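Local coordinates for RsfP (Uncultured bacterium, PDB 4GLJ), which cleaves methylthioadenosine with phosphate, as a methylthioadenosine phosphorylase of the purine nucleoside phosphorylase family, and also binds the dye rhodamine B, at the interface of chains A and B. Sequence-based numbering; all coordinates share one arbitrary frame. Chains: chain A/B, RsfP.

The interface of chains A and B. Residues chain A 126-127, 129-130, 133, 135-137, 209; chain B 72-73, 177-179, 198.
In the deposited trimer, the assembly expected for methylthioadenosine phosphorylases of the nucleoside phosphorylase family, the loop of chain B at B:Pro177-B:Phe179, whose proline follows a cis peptide bond, lies against a loop of chain A and the end of its helix 200-209. B:Phe179 and B:Met198, which are among the residues lining a rhodamine B pocket, border the seam, so assembly probably helps shape that pocket. B:Gln178 reaches across with its chain bent at chi2 (91°), and its amide NE2 donates to two acceptors of chain A. One is the carbonyl A:Ser126 O, met at 2.8 Å in the carbonyl plane on a lone pair. The other is the carboxylate oxygen A:Glu209 OE2, also 2.8 Å from NE2 but approached from above the carboxylate plane; the two side chains cross at about a right angle. That oxygen accepts a second bond through its syn lone pair, from the hydroxyl A:Thr127 OG1 at 2.7 Å. A:Thr127 OG1, anti to its backbone N (chi1 -179°), in turn accepts from A:Phe129 N, which probably holds the hydroxyl in place to steady the carboxylate. On the other side of the amide, B:Gln178 OE1 connects through a water to A:Ser126 OG. An alanine in place of B:Gln178 would probably loosen the seam, losing both NE2 bonds, the water link and the alkyl contact of its CG with A:Val137 CG2, 3.4 Å away. A:His136 presents its ring edge to the loop of chain B: ND1 donates to B:Pro177 O at 2.6 Å, nearly straight (165° at H), with the oxygen in the ring plane. Tip to tip, A:His136 CE1 meets B:Pro73 CD at 3.8 Å, while B:Phe179 CE2 packs against A:His136 CB. Obliquely across A:Thr127, the B:Pro177 ring brings CG to 3.6 Å from A:Thr127 CB. Main chain pairs too, B:Phe179 N donating to A:Val137 O at 3.0 Å.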
ATOM      1  N   SER A 126      -1.995   0.732 -11.654  1.00 22.82           N
ATOM      2  CA  SER A 126      -1.493  -0.612 -11.978  1.00 23.09           C
ATOM      3  C   SER A 126      -2.442  -1.389 -12.942  1.00 22.09           C
ATOM      4  O   SER A 126      -2.347  -2.612 -13.083  1.00 24.13           O
ATOM      5  CB  SER A 126      -1.253  -1.404 -10.673  1.00 27.06           C
ATOM      6  OG  SER A 126      -2.494  -1.378  -9.945  1.00 32.37           O
ATOM      7  N   THR A 127      -3.273  -0.639 -13.661  1.00 21.65           N
ATOM      8  CA  THR A 127      -4.189  -1.214 -14.660  1.00 21.74           C
ATOM      9  C   THR A 127      -4.522  -0.147 -15.675  1.00 21.22           C
ATOM     10  O   THR A 127      -4.442   1.072 -15.427  1.00 20.97           O
ATOM     11  CB  THR A 127      -5.499  -1.722 -13.986  1.00 20.51           C
ATOM     12  OG1 THR A 127      -6.373  -2.294 -14.966  1.00 24.29           O
ATOM     13  CG2 THR A 127      -6.263  -0.587 -13.295  1.00 20.99           C
ATOM     14  N   PHE A 129      -7.484  -0.460 -16.820  1.00 22.07           N
ATOM     15  CA  PHE A 129      -8.931  -0.521 -16.703  1.00 25.05           C
ATOM     16  C   PHE A 129      -9.531   0.415 -15.671  1.00 27.13           C
ATOM     17  O   PHE A 129      -8.809   1.071 -14.942  1.00 26.22           O
ATOM     18  CB  PHE A 129      -9.350  -2.010 -16.542  1.00 24.95           C
ATOM     19  CG  PHE A 129      -9.061  -2.776 -17.830  1.00 28.77           C
ATOM     20  CD1 PHE A 129      -7.829  -3.442 -18.034  1.00 29.12           C
ATOM     21  CD2 PHE A 129      -9.949  -2.692 -18.902  1.00 28.44           C
ATOM     22  CE1 PHE A 129      -7.562  -4.079 -19.262  1.00 29.19           C
ATOM     23  CE2 PHE A 129      -9.698  -3.319 -20.112  1.00 30.65           C
ATOM     24  CZ  PHE A 129      -8.463  -3.966 -20.319  1.00 30.31           C
ATOM     25  N   GLY A 130     -10.858   0.479 -15.596  1.00 28.80           N
ATOM     26  CA  GLY A 130     -11.494   1.488 -14.769  1.00 26.51           C
ATOM     27  C   GLY A 130     -12.046   2.528 -15.723  1.00 31.55           C
ATOM     28  O   GLY A 130     -11.860   2.426 -16.971  1.00 28.85           O
ATOM     29  N   ALA A 133     -14.458   0.608 -18.379  1.00 27.68           N
ATOM     30  CA  ALA A 133     -14.167  -0.771 -18.823  1.00 26.29           C
ATOM     31  C   ALA A 133     -13.652  -1.553 -17.623  1.00 27.86           C
ATOM     32  O   ALA A 133     -12.809  -1.027 -16.889  1.00 27.29           O
ATOM     33  CB  ALA A 133     -13.109  -0.740 -19.880  1.00 27.15           C
ATOM     34  N   ALA A 135     -11.964  -5.303 -16.400  1.00 27.73           N
ATOM     35  CA  ALA A 135     -11.288  -6.545 -16.822  1.00 26.99           C
ATOM     36  C   ALA A 135     -10.480  -7.028 -15.642  1.00 24.99           C
ATOM     37  O   ALA A 135      -9.877  -6.226 -14.871  1.00 27.59           O
ATOM     38  CB  ALA A 135     -10.329  -6.286 -18.003  1.00 24.59           C
ATOM     39  N   HIS A 136     -10.391  -8.346 -15.511  1.00 23.35           N
ATOM     40  CA  HIS A 136      -9.624  -8.936 -14.392  1.00 23.83           C
ATOM     41  C   HIS A 136      -8.664  -9.998 -14.920  1.00 23.55           C
ATOM     42  O   HIS A 136      -9.007 -11.152 -14.943  1.00 26.55           O
ATOM     43  CB  HIS A 136     -10.614  -9.556 -13.415  1.00 25.43           C
ATOM     44  CG  HIS A 136     -11.456  -8.543 -12.685  1.00 27.52           C
ATOM     45  ND1 HIS A 136     -10.962  -7.782 -11.642  1.00 25.61           N
ATOM     46  CD2 HIS A 136     -12.759  -8.121 -12.899  1.00 28.85           C
ATOM     47  CE1 HIS A 136     -11.931  -6.949 -11.227  1.00 29.49           C
ATOM     48  NE2 HIS A 136     -13.042  -7.181 -11.962  1.00 29.33           N
ATOM     49  N   VAL A 137      -7.484  -9.646 -15.395  1.00 22.86           N
ATOM     50  CA  VAL A 137      -6.559 -10.697 -15.942  1.00 25.44           C
ATOM     51  C   VAL A 137      -5.978 -11.522 -14.780  1.00 25.69           C
ATOM     52  O   VAL A 137      -5.852 -11.042 -13.655  1.00 27.16           O
ATOM     53  CB  VAL A 137      -5.443 -10.098 -16.816  1.00 24.94           C
ATOM     54  CG1 VAL A 137      -6.060  -9.376 -18.002  1.00 23.96           C
ATOM     55  CG2 VAL A 137      -4.556  -9.123 -16.024  1.00 24.66           C
ATOM     56  N   GLU A 209      -2.150  -7.262 -19.259  1.00 22.96           N
ATOM     57  CA  GLU A 209      -3.400  -6.668 -19.766  1.00 24.59           C
ATOM     58  C   GLU A 209      -3.304  -6.312 -21.233  1.00 22.64           C
ATOM     59  O   GLU A 209      -4.349  -6.245 -21.931  1.00 25.17           O
ATOM     60  CB  GLU A 209      -3.758  -5.384 -19.009  1.00 24.47           C
ATOM     61  CG  GLU A 209      -4.194  -5.680 -17.569  1.00 24.21           C
ATOM     62  CD  GLU A 209      -4.658  -4.440 -16.840  1.00 24.55           C
ATOM     63  OE1 GLU A 209      -4.361  -3.312 -17.348  1.00 22.29           O
ATOM     64  OE2 GLU A 209      -5.301  -4.597 -15.743  1.00 24.81           O
TER
ATOM     65  N   THR B  72     -14.836  -1.079 -11.474  1.00 25.52           N
ATOM     66  CA  THR B  72     -13.832  -1.947 -10.909  1.00 25.13           C
ATOM     67  C   THR B  72     -13.804  -1.682  -9.370  1.00 25.96           C
ATOM     68  O   THR B  72     -14.216  -0.581  -8.939  1.00 25.51           O
ATOM     69  CB  THR B  72     -12.409  -1.628 -11.425  1.00 25.72           C
ATOM     70  OG1 THR B  72     -11.967  -0.288 -11.071  1.00 28.36           O
ATOM     71  CG2 THR B  72     -12.272  -1.729 -12.978  1.00 26.25           C
ATOM     72  N   PRO B  73     -13.314  -2.648  -8.600  1.00 25.85           N
ATOM     73  CA  PRO B  73     -13.206  -2.494  -7.122  1.00 25.75           C
ATOM     74  C   PRO B  73     -12.512  -1.223  -6.719  1.00 26.79           C
ATOM     75  O   PRO B  73     -13.013  -0.581  -5.823  1.00 26.94           O
ATOM     76  CB  PRO B  73     -12.379  -3.723  -6.717  1.00 24.37           C
ATOM     77  CG  PRO B  73     -12.871  -4.744  -7.647  1.00 24.18           C
ATOM     78  CD  PRO B  73     -12.953  -4.026  -8.988  1.00 26.13           C
ATOM     79  N   PRO B 177      -7.127  -4.615 -10.092  1.00 23.12           N
ATOM     80  CA  PRO B 177      -8.152  -5.551 -10.497  1.00 22.94           C
ATOM     81  C   PRO B 177      -7.612  -6.948 -10.845  1.00 23.98           C
ATOM     82  O   PRO B 177      -8.438  -7.838 -11.026  1.00 25.89           O
ATOM     83  CB  PRO B 177      -8.771  -4.839 -11.724  1.00 24.28           C
ATOM     84  CG  PRO B 177      -7.572  -4.143 -12.381  1.00 24.71           C
ATOM     85  CD  PRO B 177      -6.771  -3.661 -11.174  1.00 23.85           C
ATOM     86  N   GLN B 178      -6.284  -7.145 -10.955  1.00 20.97           N
ATOM     87  CA  GLN B 178      -5.804  -8.462 -11.442  1.00 23.34           C
ATOM     88  C   GLN B 178      -5.910  -9.465 -10.363  1.00 22.81           C
ATOM     89  O   GLN B 178      -5.832  -9.088  -9.194  1.00 24.55           O
ATOM     90  CB  GLN B 178      -4.345  -8.367 -11.967  1.00 22.81           C
ATOM     91  CG  GLN B 178      -4.224  -7.327 -13.100  1.00 23.17           C
ATOM     92  CD  GLN B 178      -3.883  -5.936 -12.538  1.00 23.04           C
ATOM     93  OE1 GLN B 178      -3.680  -5.780 -11.306  1.00 24.78           O
ATOM     94  NE2 GLN B 178      -3.818  -4.947 -13.393  1.00 22.76           N
ATOM     95  N   PHE B 179      -6.094 -10.738 -10.709  1.00 21.86           N
ATOM     96  CA  PHE B 179      -6.023 -11.764  -9.662  1.00 24.28           C
ATOM     97  C   PHE B 179      -4.586 -11.972  -9.224  1.00 22.20           C
ATOM     98  O   PHE B 179      -3.662 -11.514  -9.886  1.00 23.17           O
ATOM     99  CB  PHE B 179      -6.699 -13.073 -10.113  1.00 26.67           C
ATOM    100  CG  PHE B 179      -8.172 -12.907 -10.451  1.00 30.91           C
ATOM    101  CD1 PHE B 179      -9.089 -12.526  -9.457  1.00 32.22           C
ATOM    102  CD2 PHE B 179      -8.638 -13.084 -11.765  1.00 33.27           C
ATOM    103  CE1 PHE B 179     -10.454 -12.378  -9.769  1.00 35.09           C
ATOM    104  CE2 PHE B 179     -10.001 -12.940 -12.077  1.00 36.96           C
ATOM    105  CZ  PHE B 179     -10.911 -12.613 -11.080  1.00 38.33           C
ATOM    106  N   MET B 198     -11.914  -8.088  -3.216  1.00 20.52           N
ATOM    107  CA  MET B 198     -11.331  -6.778  -3.618  1.00 22.95           C
ATOM    108  C   MET B 198     -12.149  -5.620  -3.109  1.00 20.30           C
ATOM    109  O   MET B 198     -11.818  -4.451  -3.417  1.00 23.68           O
ATOM    110  CB  MET B 198     -11.220  -6.721  -5.151  1.00 23.06           C
ATOM    111  CG  MET B 198     -10.340  -7.850  -5.731  1.00 24.78           C
ATOM    112  SD  MET B 198     -10.148  -7.649  -7.506  1.00 25.71           S
ATOM    113  CE  MET B 198      -9.143  -9.072  -7.842  1.00 25.45           C
TER
HETATM  114  O   HOH W   1      -3.139  -4.055  -9.332  1.00 30.73           O
HETATM  115  O   HOH W   2      -9.441   0.867 -12.105  1.00 39.69           O